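Local coordinates for protein UDP-N-acetylglucosamine 2-epimerase (Methanocaldococcus jannaschii, PDB 4NES) that probably catalyses the reversible epimerization at C-2 of UDP-N-acetylglucosamine to UDP-N-acetylmannosamine, as a homodimer with the GT-B fold, at residues Lys2-Leu7 with Lys80-Glu85; Leu60-Gly65 with Leu75-Lys80; Glu69-Met74 with Val99-Leu104. All coordinates share one frame; numbering follows the deposited sequence.

Interaction 1 (Lys2-Leu7 with Lys80-Glu85); sequences KLSIIL and KVLLKE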
loop_
_atom_site.group_PDB
_atom_site.type_symbol
_atom_site.label_atom_id
_atom_site.label_comp_id
_atom_site.label_asym_id
_atom_site.label_seq_id
_atom_site.Cartn_x
_atom_site.Cartn_y
_atom_site.Cartn_z
ATOM N N LYS A 2 22.102 11.513 1.263
ATOM C CA LYS A 2 21.709 11.523 -0.128
ATOM C C LYS A 2 20.191 11.447 -0.209
ATOM O O LYS A 2 19.553 10.622 0.459
ATOM C CB LYS A 2 22.338 10.317 -0.823
ATOM C CG LYS A 2 22.137 10.249 -2.317
ATOM C CD LYS A 2 22.986 9.102 -2.852
ATOM C CE LYS A 2 22.903 8.962 -4.352
ATOM N NZ LYS A 2 23.868 7.924 -4.823
ATOM N N LEU A 3 19.621 12.289 -1.059
ATOM C CA LEU A 3 18.183 12.401 -1.195
ATOM C C LEU A 3 17.795 12.117 -2.640
ATOM O O LEU A 3 18.418 12.638 -3.566
ATOM C CB LEU A 3 17.764 13.824 -0.805
ATOM C CG LEU A 3 16.283 14.201 -0.820
ATOM C CD1 LEU A 3 16.031 15.275 0.235
ATOM C CD2 LEU A 3 15.846 14.718 -2.174
ATOM N N SER A 4 16.760 11.307 -2.834
ATOM C CA SER A 4 16.202 11.097 -4.170
ATOM C C SER A 4 14.778 11.627 -4.221
ATOM O O SER A 4 13.952 11.277 -3.377
ATOM C CB SER A 4 16.188 9.612 -4.544
ATOM O OG SER A 4 17.498 9.080 -4.598
ATOM N N ILE A 5 14.490 12.470 -5.203
ATOM C CA ILE A 5 13.119 12.878 -5.484
ATOM C C ILE A 5 12.596 11.986 -6.591
ATOM O O ILE A 5 13.238 11.851 -7.632
ATOM C CB ILE A 5 13.057 14.322 -5.978
ATOM C CG1 ILE A 5 13.537 15.277 -4.889
ATOM C CG2 ILE A 5 11.637 14.670 -6.385
ATOM C CD1 ILE A 5 13.682 16.719 -5.366
ATOM N N ILE A 6 11.451 11.349 -6.365
ATOM C CA ILE A 6 10.826 10.530 -7.392
ATOM C C ILE A 6 9.534 11.204 -7.828
ATOM O O ILE A 6 8.680 11.497 -6.994
ATOM C CB ILE A 6 10.517 9.122 -6.857
ATOM C CG1 ILE A 6 11.800 8.478 -6.336
ATOM C CG2 ILE A 6 9.850 8.261 -7.938
ATOM C CD1 ILE A 6 11.614 7.085 -5.781
ATOM N N LEU A 7 9.408 11.467 -9.127
ATOM C CA LEU A 7 8.219 12.117 -9.668
ATOM C C LEU A 7 7.834 11.511 -11.013
ATOM O O LEU A 7 8.635 10.833 -11.660
ATOM C CB LEU A 7 8.446 13.632 -9.807
ATOM C CG LEU A 7 9.572 14.128 -10.728
ATOM C CD1 LEU A 7 9.172 14.118 -12.202
ATOM C CD2 LEU A 7 10.032 15.523 -10.327
ATOM N N LYS A 80 15.632 -0.922 -9.036
ATOM C CA LYS A 80 16.959 -1.027 -9.636
ATOM C C LYS A 80 17.794 0.221 -9.351
ATOM O O LYS A 80 18.969 0.122 -8.975
ATOM C CB LYS A 80 16.853 -1.244 -11.141
ATOM C CG LYS A 80 16.341 -2.617 -11.542
ATOM C CD LYS A 80 16.164 -2.689 -13.057
ATOM C CE LYS A 80 15.584 -4.019 -13.494
ATOM N NZ LYS A 80 15.292 -4.014 -14.958
ATOM N N VAL A 81 17.182 1.392 -9.501
ATOM C CA VAL A 81 17.874 2.639 -9.219
ATOM C C VAL A 81 18.211 2.794 -7.741
ATOM O O VAL A 81 19.343 3.140 -7.399
ATOM C CB VAL A 81 17.063 3.850 -9.683
ATOM C CG1 VAL A 81 17.798 5.132 -9.307
ATOM C CG2 VAL A 81 16.830 3.786 -11.186
ATOM N N LEU A 82 17.250 2.519 -6.861
ATOM C CA LEU A 82 17.488 2.722 -5.432
ATOM C C LEU A 82 18.508 1.743 -4.851
ATOM O O LEU A 82 19.242 2.094 -3.922
ATOM C CB LEU A 82 16.182 2.703 -4.629
ATOM C CG LEU A 82 15.186 3.819 -4.969
ATOM C CD1 LEU A 82 13.985 3.751 -4.042
ATOM C CD2 LEU A 82 15.837 5.202 -4.915
ATOM N N LEU A 83 18.560 0.526 -5.392
ATOM C CA LEU A 83 19.592 -0.436 -4.999
ATOM C C LEU A 83 20.996 0.027 -5.386
ATOM O O LEU A 83 21.971 -0.291 -4.700
ATOM C CB LEU A 83 19.313 -1.806 -5.616
ATOM C CG LEU A 83 18.206 -2.612 -4.937
ATOM C CD1 LEU A 83 17.869 -3.851 -5.750
ATOM C CD2 LEU A 83 18.608 -2.997 -3.522
ATOM N N LYS A 84 21.095 0.766 -6.487
ATOM C CA LYS A 84 22.374 1.279 -6.948
ATOM C C LYS A 84 22.774 2.538 -6.199
ATOM O O LYS A 84 23.904 2.644 -5.712
ATOM C CB LYS A 84 22.321 1.576 -8.440
ATOM C CG LYS A 84 23.547 2.310 -8.934
ATOM C CD LYS A 84 23.408 2.688 -10.394
ATOM C CE LYS A 84 24.679 3.327 -10.909
ATOM N NZ LYS A 84 24.597 3.597 -12.366
ATOM N N GLU A 85 21.846 3.484 -6.100
ATOM C CA GLU A 85 22.150 4.808 -5.564
ATOM C C GLU A 85 22.080 4.902 -4.047
ATOM O O GLU A 85 22.741 5.745 -3.442
ATOM C CB GLU A 85 21.251 5.871 -6.213
ATOM C CG GLU A 85 21.485 6.042 -7.709
ATOM C CD GLU A 85 22.888 6.541 -8.058
ATOM O OE1 GLU A 85 23.623 7.003 -7.157
ATOM O OE2 GLU A 85 23.251 6.473 -9.250
#
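Strand 3-7, with Lys2 just ahead of it, runs beside the last turn of helix 67-85, Lys2 facing Glu85 with their CA atoms 8.7 Å apart and Ser4 facing Leu82 at 8.6 Å. Lys2 reaches across with a fully extended chain, its CG turned away from its own backbone N (chi1 -174°), and its ammonium group grips Glu85 twice. NZ lies 2.5 Å from Glu85 OE1, an unusually short salt bridge made on the anti lone pair of that oxygen, and 2.8 Å from Glu85 O, met in the carbonyl plane on a lone pair. One lysine thus holds both the side chain and the backbone carbonyl of the helix's final residue. Glu85 folds back at chi2 (-63°), which brings OE1 to NZ, while its OE2 hydrogen-bonds the hydroxyl of Tyr58. This is the packing of a helix on the parallel sheet of a Rossmann-like GT-B domain, where strand 3-7 lies between strands 30-34 and 89-93. Deeper in, the end of Leu82 comes nearer the strand than its CB does: CD2 lies 4.2 Å from Ser4 OG and CD1 4.4 Å from Ile6 CD1. Val90 of strand 89-93 touches both Leu82 and Ile6.

Interaction 2 (Leu60-Gly65 with Leu75-Lys80); sequences LNIGSG and LIEIEK. With UD1 (uridine-diphosphate-N-acetylglucosamine), chain B.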
loop_
_atom_site.group_PDB
_atom_site.type_symbol
_atom_site.label_atom_id
_atom_site.label_comp_id
_atom_site.label_asym_id
_atom_site.label_seq_id
_atom_site.Cartn_x
_atom_site.Cartn_y
_atom_site.Cartn_z
ATOM N N LEU A 60 12.892 6.528 -16.318
ATOM C CA LEU A 60 12.537 5.111 -16.336
ATOM C C LEU A 60 11.650 4.733 -17.528
ATOM O O LEU A 60 11.504 3.552 -17.847
ATOM C CB LEU A 60 11.869 4.710 -15.017
ATOM C CG LEU A 60 12.645 5.114 -13.762
ATOM C CD1 LEU A 60 11.976 4.576 -12.514
ATOM C CD2 LEU A 60 14.089 4.647 -13.836
ATOM N N ASN A 61 11.066 5.743 -18.176
ATOM C CA ASN A 61 10.298 5.554 -19.411
ATOM C C ASN A 61 9.122 4.579 -19.263
ATOM O O ASN A 61 8.859 3.775 -20.156
ATOM C CB ASN A 61 11.221 5.097 -20.547
ATOM C CG ASN A 61 12.392 6.032 -20.759
ATOM O OD1 ASN A 61 13.550 5.604 -20.762
ATOM N ND2 ASN A 61 12.104 7.309 -20.945
ATOM N N ILE A 62 8.411 4.663 -18.141
ATOM C CA ILE A 62 7.307 3.748 -17.862
ATOM C C ILE A 62 6.076 4.094 -18.693
ATOM O O ILE A 62 5.444 3.220 -19.299
ATOM C CB ILE A 62 6.915 3.779 -16.374
ATOM C CG1 ILE A 62 8.124 3.485 -15.481
ATOM C CG2 ILE A 62 5.782 2.788 -16.101
ATOM C CD1 ILE A 62 8.770 2.142 -15.750
ATOM N N GLY A 63 5.715 5.374 -18.697
ATOM C CA GLY A 63 4.583 5.829 -19.480
ATOM C C GLY A 63 3.250 5.282 -19.029
ATOM O O GLY A 63 3.043 4.997 -17.841
ATOM N N SER A 64 2.354 5.117 -19.996
ATOM C CA SER A 64 0.965 4.786 -19.728
ATOM C C SER A 64 0.708 3.292 -19.626
ATOM O O SER A 64 1.474 2.471 -20.135
ATOM C CB SER A 64 0.071 5.388 -20.807
ATOM O OG SER A 64 0.261 6.794 -20.857
ATOM N N GLY A 65 -0.395 2.956 -18.971
ATOM C CA GLY A 65 -0.829 1.579 -18.870
ATOM C C GLY A 65 -1.896 1.469 -17.813
ATOM O O GLY A 65 -2.260 2.458 -17.168
ATOM N N LEU A 75 7.678 -0.406 -9.751
ATOM C CA LEU A 75 8.342 -1.077 -8.628
ATOM C C LEU A 75 9.640 -1.724 -9.086
ATOM O O LEU A 75 10.672 -1.607 -8.419
ATOM C CB LEU A 75 7.455 -2.159 -7.999
ATOM C CG LEU A 75 6.141 -1.728 -7.347
ATOM C CD1 LEU A 75 5.444 -2.925 -6.700
ATOM C CD2 LEU A 75 6.377 -0.640 -6.319
ATOM N N ILE A 76 9.592 -2.417 -10.219
ATOM C CA ILE A 76 10.793 -3.061 -10.747
ATOM C C ILE A 76 11.895 -2.053 -11.060
ATOM O O ILE A 76 13.044 -2.225 -10.640
ATOM C CB ILE A 76 10.473 -3.892 -12.007
ATOM C CG1 ILE A 76 9.526 -5.034 -11.648
ATOM C CG2 ILE A 76 11.746 -4.446 -12.627
ATOM C CD1 ILE A 76 8.744 -5.555 -12.830
ATOM N N GLU A 77 11.548 -0.998 -11.782
ATOM C CA GLU A 77 12.562 -0.077 -12.279
ATOM C C GLU A 77 13.061 0.906 -11.229
ATOM O O GLU A 77 14.248 1.228 -11.207
ATOM C CB GLU A 77 12.057 0.674 -13.513
ATOM C CG GLU A 77 11.779 -0.237 -14.699
ATOM C CD GLU A 77 12.995 -1.031 -15.130
ATOM O OE1 GLU A 77 14.093 -0.448 -15.207
ATOM O OE2 GLU A 77 12.847 -2.237 -15.408
ATOM N N ILE A 78 12.176 1.363 -10.349
ATOM C CA ILE A 78 12.607 2.246 -9.273
ATOM C C ILE A 78 13.537 1.474 -8.347
ATOM O O ILE A 78 14.537 2.005 -7.883
ATOM C CB ILE A 78 11.417 2.822 -8.472
ATOM C CG1 ILE A 78 10.620 3.807 -9.315
ATOM C CG2 ILE A 78 11.878 3.540 -7.218
ATOM C CD1 ILE A 78 9.351 4.280 -8.621
ATOM N N GLU A 79 13.234 0.207 -8.089
ATOM C CA GLU A 79 14.082 -0.558 -7.188
ATOM C C GLU A 79 15.496 -0.727 -7.728
ATOM O O GLU A 79 16.454 -0.670 -6.964
ATOM C CB GLU A 79 13.475 -1.918 -6.877
ATOM C CG GLU A 79 14.301 -2.683 -5.858
ATOM C CD GLU A 79 13.710 -4.006 -5.494
ATOM O OE1 GLU A 79 13.607 -4.862 -6.393
ATOM O OE2 GLU A 79 13.358 -4.187 -4.304
ATOM N N LYS A 80 15.632 -0.922 -9.036
ATOM C CA LYS A 80 16.959 -1.027 -9.636
ATOM C C LYS A 80 17.794 0.221 -9.351
ATOM O O LYS A 80 18.969 0.122 -8.975
ATOM C CB LYS A 80 16.853 -1.244 -11.141
ATOM C CG LYS A 80 16.341 -2.617 -11.542
ATOM C CD LYS A 80 16.164 -2.689 -13.057
ATOM C CE LYS A 80 15.584 -4.019 -13.494
ATOM N NZ LYS A 80 15.292 -4.014 -14.958
HETATM C "C1'" UD1 B . -2.462 10.981 -13.587
HETATM C "C2'" UD1 B . -2.742 10.724 -12.138
HETATM C "C3'" UD1 B . -3.645 11.718 -11.586
HETATM C "C4'" UD1 B . -3.202 13.099 -11.814
HETATM C "C5'" UD1 B . -2.855 13.311 -13.266
HETATM C "C6'" UD1 B . -2.214 14.625 -13.512
HETATM C "C7'" UD1 B . -2.657 8.239 -11.507
HETATM C "C8'" UD1 B . -3.423 6.955 -11.387
HETATM N "N2'" UD1 B . -3.384 9.394 -11.982
HETATM O "O1'" UD1 B . -3.641 10.870 -14.299
HETATM O "O3'" UD1 B . -3.802 11.488 -10.174
HETATM O "O4'" UD1 B . -4.205 14.024 -11.429
HETATM O "O5'" UD1 B . -1.928 12.329 -13.716
HETATM O "O6'" UD1 B . -2.482 15.175 -14.748
HETATM O "O7'" UD1 B . -1.459 8.292 -11.216
HETATM N N1 UD1 B . -1.425 10.674 -21.653
HETATM C C2 UD1 B . -0.776 11.229 -22.678
HETATM N N3 UD1 B . 0.395 11.834 -22.488
HETATM C C4 UD1 B . 0.958 11.887 -21.273
HETATM C C5 UD1 B . 0.309 11.322 -20.184
HETATM C C6 UD1 B . -0.914 10.708 -20.399
HETATM O O2 UD1 B . -1.250 11.202 -23.797
HETATM O O4 UD1 B . 2.161 12.509 -21.101
HETATM C C1B UD1 B . -2.738 10.013 -21.842
HETATM C C2B UD1 B . -2.661 8.601 -22.264
HETATM O "O2'" UD1 B . -3.726 8.312 -23.135
HETATM C C3B UD1 B . -2.826 7.875 -21.025
HETATM C C4B UD1 B . -3.814 8.715 -20.304
HETATM O O4B UD1 B . -3.507 10.055 -20.638
HETATM O O3B UD1 B . -3.252 6.544 -21.176
HETATM C C5B UD1 B . -3.746 8.549 -18.828
HETATM O O5B UD1 B . -2.468 8.709 -18.266
HETATM P PA UD1 B . -2.206 8.314 -16.788
HETATM O O1A UD1 B . -2.496 6.854 -16.622
HETATM O O2A UD1 B . -0.794 8.660 -16.445
HETATM O O3A UD1 B . -3.237 9.064 -15.880
HETATM P PB UD1 B . -3.654 10.603 -15.854
HETATM O O1B UD1 B . -5.075 10.693 -16.306
HETATM O O2B UD1 B . -2.652 11.452 -16.587
HETATM O O HOH W 1 13.590 1.784 -17.276
#
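Leu60 and Ile62 pack against Glu77 and Ile78 where the loop after strand 58-59 folds back along helix 67-85, the helix that this loop leads into; strand 58-59, this loop and the helix make a strand-loop-helix unit at the edge of the Rossmann-like sheet of the GT-B fold. The closest touch is between Leu60 CD1 and Ile78 CG1, 3.6 Å apart, with the two side chains crossing at about a right angle. Leu60 keeps CG beside its backbone N (chi1 -51°) and extends beyond it, which carries CD1 onto the helix surface, where it also lies 4.0 Å from Glu77 CB. CD2, the other branch, packs on Val81 one turn further along. Ile62 folds CD1 back at chi2 (-59°) and lays it obliquely against the aliphatic part of Glu77, 4.0 Å from CG. Glu77 therefore offers its methylenes to the loop and its carboxylate to polar partners. Lys80, one turn on, meets Glu77 OE2 with NZ on the syn side, 26° out of the carboxylate plane, in a salt bridge that helps fix the rotation of the group.

At its far end the loop reaches the bound UDP-N-acetylglucosamine, probably in the activator site known from bacterial relatives: Ser64 lines the pocket, its OG 3.3 Å from ribose carbon C3B and hydrogen-bonded to the hydroxyl of Tyr39. On the helix, Glu79 bonds through its carboxylate to Thr66, Gly68 and Glu69 of the second subunit. A water joins loop and helix, donating to Leu60 O at 2.8 Å and to Glu77 OE1 at 3.1 Å.

Interaction 3 (Glu69-Met74 with Val99-Leu104); sequences EQTGKM and VLAGAL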
loop_
_atom_site.group_PDB
_atom_site.type_symbol
_atom_site.label_atom_id
_atom_site.label_comp_id
_atom_site.label_asym_id
_atom_site.label_seq_id
_atom_site.Cartn_x
_atom_site.Cartn_y
_atom_site.Cartn_z
ATOM N N GLU A 69 -0.078 -2.876 -14.378
ATOM C CA GLU A 69 1.019 -2.836 -15.339
ATOM C C GLU A 69 1.973 -1.669 -15.053
ATOM O O GLU A 69 3.186 -1.849 -14.939
ATOM C CB GLU A 69 0.450 -2.728 -16.760
ATOM C CG GLU A 69 1.488 -2.502 -17.847
ATOM C CD GLU A 69 0.887 -1.994 -19.152
ATOM O OE1 GLU A 69 -0.324 -1.678 -19.186
ATOM O OE2 GLU A 69 1.636 -1.907 -20.148
ATOM N N GLN A 70 1.413 -0.476 -14.913
ATOM C CA GLN A 70 2.201 0.731 -14.727
ATOM C C GLN A 70 2.900 0.727 -13.369
ATOM O O GLN A 70 4.107 0.963 -13.282
ATOM C CB GLN A 70 1.272 1.933 -14.851
ATOM C CG GLN A 70 1.950 3.278 -14.822
ATOM C CD GLN A 70 0.933 4.397 -14.847
ATOM O OE1 GLN A 70 0.168 4.565 -13.900
ATOM N NE2 GLN A 70 0.900 5.155 -15.940
ATOM N N THR A 71 2.149 0.430 -12.309
ATOM C CA THR A 71 2.725 0.427 -10.965
ATOM C C THR A 71 3.759 -0.696 -10.831
ATOM O O THR A 71 4.810 -0.502 -10.235
ATOM C CB THR A 71 1.638 0.277 -9.893
ATOM O OG1 THR A 71 0.618 1.264 -10.108
ATOM C CG2 THR A 71 2.215 0.449 -8.493
ATOM N N GLY A 72 3.463 -1.864 -11.401
ATOM C CA GLY A 72 4.393 -2.983 -11.367
ATOM C C GLY A 72 5.729 -2.694 -12.034
ATOM O O GLY A 72 6.793 -2.962 -11.467
ATOM N N LYS A 73 5.683 -2.134 -13.240
ATOM C CA LYS A 73 6.904 -1.724 -13.918
ATOM C C LYS A 73 7.669 -0.694 -13.081
ATOM O O LYS A 73 8.902 -0.725 -13.007
ATOM C CB LYS A 73 6.574 -1.135 -15.286
ATOM C CG LYS A 73 6.062 -2.140 -16.315
ATOM C CD LYS A 73 5.597 -1.368 -17.542
ATOM C CE LYS A 73 4.980 -2.243 -18.609
ATOM N NZ LYS A 73 4.659 -1.401 -19.803
HETATM N N MSE A 74 6.941 0.222 -12.451
HETATM C CA MSE A 74 7.575 1.213 -11.590
HETATM C C MSE A 74 8.293 0.583 -10.402
HETATM O O MSE A 74 9.400 0.995 -10.073
HETATM C CB MSE A 74 6.561 2.247 -11.093
HETATM C CG MSE A 74 6.033 3.177 -12.156
HETATM SE SE MSE A 74 4.521 4.228 -11.510
HETATM C CE MSE A 74 4.358 5.366 -13.075
ATOM N N VAL A 99 3.885 8.061 -7.003
ATOM C CA VAL A 99 4.078 8.284 -5.572
ATOM C C VAL A 99 4.014 6.966 -4.805
ATOM O O VAL A 99 4.888 6.659 -3.989
ATOM C CB VAL A 99 3.010 9.246 -5.024
ATOM C CG1 VAL A 99 3.060 9.318 -3.502
ATOM C CG2 VAL A 99 3.185 10.614 -5.649
ATOM N N LEU A 100 2.972 6.188 -5.061
ATOM C CA LEU A 100 2.818 4.913 -4.377
ATOM C C LEU A 100 3.984 3.981 -4.683
ATOM O O LEU A 100 4.534 3.360 -3.781
ATOM C CB LEU A 100 1.502 4.246 -4.765
ATOM C CG LEU A 100 1.310 2.849 -4.172
ATOM C CD1 LEU A 100 1.244 2.927 -2.656
ATOM C CD2 LEU A 100 0.051 2.170 -4.738
ATOM N N ALA A 101 4.383 3.902 -5.949
ATOM C CA ALA A 101 5.451 2.983 -6.333
ATOM C C ALA A 101 6.759 3.386 -5.660
ATOM O O ALA A 101 7.481 2.544 -5.127
ATOM C CB ALA A 101 5.607 2.933 -7.840
ATOM N N GLY A 102 7.063 4.681 -5.678
ATOM C CA GLY A 102 8.279 5.149 -5.039
ATOM C C GLY A 102 8.302 4.829 -3.558
ATOM O O GLY A 102 9.324 4.369 -3.030
ATOM N N ALA A 103 7.189 5.093 -2.878
ATOM C CA ALA A 103 7.095 4.839 -1.436
ATOM C C ALA A 103 7.193 3.354 -1.097
ATOM O O ALA A 103 7.862 2.975 -0.129
ATOM C CB ALA A 103 5.803 5.427 -0.872
ATOM N N LEU A 104 6.514 2.524 -1.879
ATOM C CA LEU A 104 6.516 1.097 -1.634
ATOM C C LEU A 104 7.904 0.493 -1.841
ATOM O O LEU A 104 8.333 -0.352 -1.054
ATOM C CB LEU A 104 5.481 0.410 -2.516
ATOM C CG LEU A 104 5.310 -1.084 -2.258
ATOM C CD1 LEU A 104 5.145 -1.373 -0.764
ATOM C CD2 LEU A 104 4.099 -1.575 -3.027
#
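Two neighbouring helices of the Rossmann-like domain, 67-85 and 97-108, meet here around the small side chain of Ala101, beside the pocket of the bound UDP-N-acetylglucosamine and at the dimer interface. Ala101 is the centre of the contact: its CB lies 3.5 Å from Met74 CB, tighter than usual for two carbons, and the CA atoms of these residues are only 5.9 Å apart. With nothing beyond CB on Ala101, the two backbones can come this close. Met74, present as selenomethionine, starts toward helix 97-108, but its chain then leads off: CG sits beside the backbone N (chi1 -69°) and the rest is extended. SE lies 4.0 Å from Ala101 CB, and the side chain also touches Thr98 and Gln37. Thr71, a turn earlier, adds a second touch with its methyl, CG2 lying 4.3 Å from Ala101 CB. Its hydroxyl is turned to its own helix and hydrogen-bonds His67 O, leaving an apolar branch for the contact.

Gln70, on the same helix, touches the bound UDP-N-acetylglucosamine; its amide oxygen meets the side chain of Asn97. Lys73 NZ bridges back to Glu69 OE2 at 3.1 Å, on the anti side and 25° out of the carboxylate plane. The second subunit continues the packing: Thr71 meets Leu75 of that subunit, and Leu100 and Leu104 meet its Leu104 and Leu100 reciprocally. In this homodimeric epimerase, close alanine-mediated helix packing thus joins adjacent helices of a GT-B domain at the subunit interface.

Overall arrangement
Helix 67-85 takes part in all three contacts, presenting its end to strand 3-7 in interaction 1, its middle to the loop 60-65 in interaction 2 and its earlier turns to helix 97-108 in interaction 3. The centres of interactions 2 and 3 lie about 7 Å apart, those of 1 and 2 about 12 Å and of 1 and 3 about 13 Å. Ile6 CD1 links the three, lying 3.8 Å from Ile78 CG2 and 3.9 Å from Gly102 CA. Gly63 O and Gln70 NE2, 2.9 Å apart, join 2 to 3 beside the UDP-N-acetylglucosamine pocket; the side chain of Met74 is about 7 Å from that ligand and about 14 Å from the bound UDP.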